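PDB 4QHR: alanine racemase from Acinetobacter baumannii, which belongs to the fold-type III family of pyridoxal phosphate proteins, pairing a TIM-barrel N-terminal domain with a mostly beta C-terminal domain. Local coordinates for residues 186-191 with 205-210. Sequence-based numbering, arbitrary orientation.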
ATOM      1  N   PRO A 186     -27.076 -23.762  26.807  1.00 11.70           N
ATOM      2  CA  PRO A 186     -26.933 -22.309  26.793  1.00 11.38           C
ATOM      3  C   PRO A 186     -25.503 -21.853  26.433  1.00 11.20           C
ATOM      4  O   PRO A 186     -24.537 -22.307  27.072  1.00 11.17           O
ATOM      5  CB  PRO A 186     -27.275 -21.923  28.240  1.00 11.64           C
ATOM      6  CG  PRO A 186     -26.851 -23.122  29.072  1.00 11.51           C
ATOM      7  CD  PRO A 186     -27.102 -24.318  28.180  1.00 11.46           C
ATOM      8  N   ILE A 187     -25.379 -20.947  25.458  1.00 10.89           N
ATOM      9  CA  ILE A 187     -24.071 -20.429  25.057  1.00 10.70           C
ATOM     10  C   ILE A 187     -24.202 -19.038  24.430  1.00 10.60           C
ATOM     11  O   ILE A 187     -25.191 -18.735  23.763  1.00 10.51           O
ATOM     12  CB  ILE A 187     -23.336 -21.447  24.144  1.00 11.07           C
ATOM     13  CG1 ILE A 187     -21.843 -21.117  23.956  1.00 10.81           C
ATOM     14  CG2 ILE A 187     -24.015 -21.652  22.777  1.00 11.18           C
ATOM     15  CD1 ILE A 187     -21.121 -22.130  23.086  1.00 10.72           C
ATOM     16  N   LEU A 188     -23.187 -18.203  24.659  1.00 10.11           N
ATOM     17  CA  LEU A 188     -23.110 -16.954  23.979  1.00  9.78           C
ATOM     18  C   LEU A 188     -22.777 -17.218  22.519  1.00  9.56           C
ATOM     19  O   LEU A 188     -22.165 -18.253  22.164  1.00  9.22           O
ATOM     20  CB  LEU A 188     -22.016 -16.073  24.603  1.00  9.72           C
ATOM     21  CG  LEU A 188     -22.229 -15.727  26.063  1.00  9.56           C
ATOM     22  CD1 LEU A 188     -20.907 -15.281  26.690  1.00  9.40           C
ATOM     23  CD2 LEU A 188     -23.345 -14.727  26.275  1.00  9.41           C
ATOM     24  N   ALA A 189     -23.157 -16.270  21.678  1.00  9.20           N
ATOM     25  CA  ALA A 189     -22.916 -16.394  20.266  1.00  9.49           C
ATOM     26  C   ALA A 189     -22.644 -15.054  19.559  1.00  9.63           C
ATOM     27  O   ALA A 189     -23.104 -14.010  19.986  1.00  9.23           O
ATOM     28  CB  ALA A 189     -24.069 -17.076  19.608  1.00  9.33           C
ATOM     29  N   SER A 190     -21.917 -15.163  18.444  1.00  9.74           N
ATOM     30  CA  SER A 190     -21.479 -14.016  17.652  1.00 10.51           C
ATOM     31  C   SER A 190     -21.259 -14.449  16.201  1.00 11.12           C
ATOM     32  O   SER A 190     -20.419 -15.348  15.896  1.00 10.11           O
ATOM     33  CB  SER A 190     -20.151 -13.489  18.168  1.00 10.55           C
ATOM     34  OG  SER A 190     -19.726 -12.286  17.466  1.00 10.78           O
ATOM     35  N   CYS A 191     -21.967 -13.780  15.290  1.00 12.40           N
ATOM     36  CA  CYS A 191     -21.686 -14.037  13.876  1.00 13.86           C
ATOM     37  C   CYS A 191     -21.817 -12.884  12.878  1.00 12.18           C
ATOM     38  O   CYS A 191     -21.450 -13.061  11.739  1.00 11.91           O
ATOM     39  CB  CYS A 191     -22.504 -15.201  13.408  1.00 15.78           C
ATOM     40  SG  CYS A 191     -24.240 -14.796  13.298  1.00 21.23           S
ATOM     41  N   PHE A 205     -27.536 -12.071  18.223  1.00 11.28           N
ATOM     42  CA  PHE A 205     -27.192 -12.714  19.520  1.00 11.46           C
ATOM     43  C   PHE A 205     -26.433 -11.782  20.469  1.00 10.68           C
ATOM     44  O   PHE A 205     -26.817 -10.601  20.629  1.00 10.08           O
ATOM     45  CB  PHE A 205     -26.500 -14.043  19.261  1.00 12.35           C
ATOM     46  CG  PHE A 205     -27.342 -14.995  18.469  1.00 13.36           C
ATOM     47  CD1 PHE A 205     -28.523 -15.502  19.031  1.00 14.35           C
ATOM     48  CD2 PHE A 205     -27.009 -15.360  17.168  1.00 14.32           C
ATOM     49  CE1 PHE A 205     -29.349 -16.369  18.323  1.00 14.81           C
ATOM     50  CE2 PHE A 205     -27.821 -16.254  16.466  1.00 14.78           C
ATOM     51  CZ  PHE A 205     -29.000 -16.736  17.041  1.00 15.12           C
ATOM     52  N   ASP A 206     -25.342 -12.255  21.080  1.00  9.98           N
ATOM     53  CA  ASP A 206     -24.718 -11.519  22.192  1.00  9.63           C
ATOM     54  C   ASP A 206     -23.653 -10.491  21.771  1.00  9.52           C
ATOM     55  O   ASP A 206     -23.482  -9.467  22.431  1.00 10.08           O
ATOM     56  CB  ASP A 206     -24.131 -12.536  23.142  1.00  9.36           C
ATOM     57  CG  ASP A 206     -25.173 -13.566  23.566  1.00  9.39           C
ATOM     58  OD1 ASP A 206     -26.009 -13.214  24.433  1.00  9.71           O
ATOM     59  OD2 ASP A 206     -25.225 -14.651  22.991  1.00  8.96           O
ATOM     60  N   TYR A 207     -22.932 -10.774  20.699  1.00  9.51           N
ATOM     61  CA  TYR A 207     -21.873  -9.914  20.188  1.00  9.12           C
ATOM     62  C   TYR A 207     -21.947  -9.801  18.665  1.00  8.72           C
ATOM     63  O   TYR A 207     -21.956 -10.787  17.978  1.00  9.18           O
ATOM     64  CB  TYR A 207     -20.501 -10.494  20.527  1.00  9.22           C
ATOM     65  CG  TYR A 207     -20.157 -10.516  21.988  1.00  9.46           C
ATOM     66  CD1 TYR A 207     -20.509 -11.612  22.784  1.00  9.96           C
ATOM     67  CD2 TYR A 207     -19.492  -9.471  22.575  1.00  9.85           C
ATOM     68  CE1 TYR A 207     -20.206 -11.644  24.142  1.00 10.23           C
ATOM     69  CE2 TYR A 207     -19.173  -9.501  23.929  1.00 10.43           C
ATOM     70  CZ  TYR A 207     -19.553 -10.585  24.698  1.00 10.53           C
ATOM     71  OH  TYR A 207     -19.229 -10.638  26.025  1.00 11.82           O
ATOM     72  N   VAL A 208     -21.963  -8.566  18.164  1.00  8.42           N
ATOM     73  CA  VAL A 208     -21.757  -8.282  16.751  1.00  8.08           C
ATOM     74  C   VAL A 208     -20.310  -7.739  16.588  1.00  8.21           C
ATOM     75  O   VAL A 208     -19.710  -7.173  17.546  1.00  8.06           O
ATOM     76  CB  VAL A 208     -22.836  -7.304  16.229  1.00  7.94           C
ATOM     77  CG1 VAL A 208     -24.210  -7.951  16.347  1.00  7.74           C
ATOM     78  CG2 VAL A 208     -22.783  -5.943  16.900  1.00  7.87           C
ATOM     79  N   ARG A 209     -19.789  -7.885  15.385  1.00  8.16           N
ATOM     80  CA  ARG A 209     -18.410  -7.556  15.053  1.00  8.54           C
ATOM     81  C   ARG A 209     -18.320  -6.665  13.821  1.00  7.65           C
ATOM     82  O   ARG A 209     -17.841  -7.098  12.814  1.00  7.63           O
ATOM     83  CB  ARG A 209     -17.609  -8.815  14.820  1.00  9.31           C
ATOM     84  CG  ARG A 209     -17.753  -9.843  15.946  1.00 10.05           C
ATOM     85  CD  ARG A 209     -16.755 -10.979  15.843  1.00 11.13           C
ATOM     86  NE  ARG A 209     -16.758 -11.673  14.536  1.00 11.82           N
ATOM     87  CZ  ARG A 209     -17.472 -12.743  14.205  1.00 13.36           C
ATOM     88  NH1 ARG A 209     -18.347 -13.280  15.057  1.00 13.97           N
ATOM     89  NH2 ARG A 209     -17.345 -13.260  12.974  1.00 13.93           N
ATOM     90  N   PRO A 210     -18.779  -5.425  13.918  1.00  6.75           N
ATOM     91  CA  PRO A 210     -18.595  -4.547  12.807  1.00  6.62           C
ATOM     92  C   PRO A 210     -17.138  -4.178  12.517  1.00  6.46           C
ATOM     93  O   PRO A 210     -16.394  -3.816  13.432  1.00  6.32           O
ATOM     94  CB  PRO A 210     -19.269  -3.271  13.248  1.00  6.47           C
ATOM     95  CG  PRO A 210     -19.054  -3.282  14.749  1.00  6.51           C
ATOM     96  CD  PRO A 210     -19.287  -4.713  15.103  1.00  6.54           C
TER
HETATM   97  O   HOH W   1     -27.442 -16.317  23.112  1.00 23.19           O
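Ala-189 and Ser-190 lie beside Asp-206 and Tyr-207 where strands 188-190 and 207-208 meet, the segments running 45° apart. Ala-189 O accepts Asp-206 N at 3.0 Å and, weakly, Tyr-207 N. Beyond this shared carbonyl, side chains take part in all the remaining hydrogen bonds. The Asp-206 carboxylate stands in for a backbone acceptor: with CG beside its own N (chi1 -54°), OD2 takes Ala-189 N at 2.9 Å on its anti side, and a water also donates to it. The Leu-188 side chain crosses that of Asp-206 at about a right angle, Leu-188 CD2 lying 3.5 Å from Asp-206 CG. Ser-190 OG, anti to its backbone N, donates to Tyr-207 O at 2.7 Å from above the carbonyl plane and accepts Arg-209 NH1 at 2.9 Å. NH1 also reaches Ser-190 O, in the guanidinium plane but weakly. Arg-209 NH2 binds Met-158 O, while NE is hydrogen-bonded to N1 of the pyridoxal phosphate-lysine adduct at position 34, so Ser-190 probably helps, as a second-shell residue, to position the guanidinium against the cofactor. Ala-189 CB packs on Phe-205 CB, both residues touching helix 168-184. The contact thus brings together the seventh and eighth strands of the TIM barrel, between strands 154-157 and 28-32.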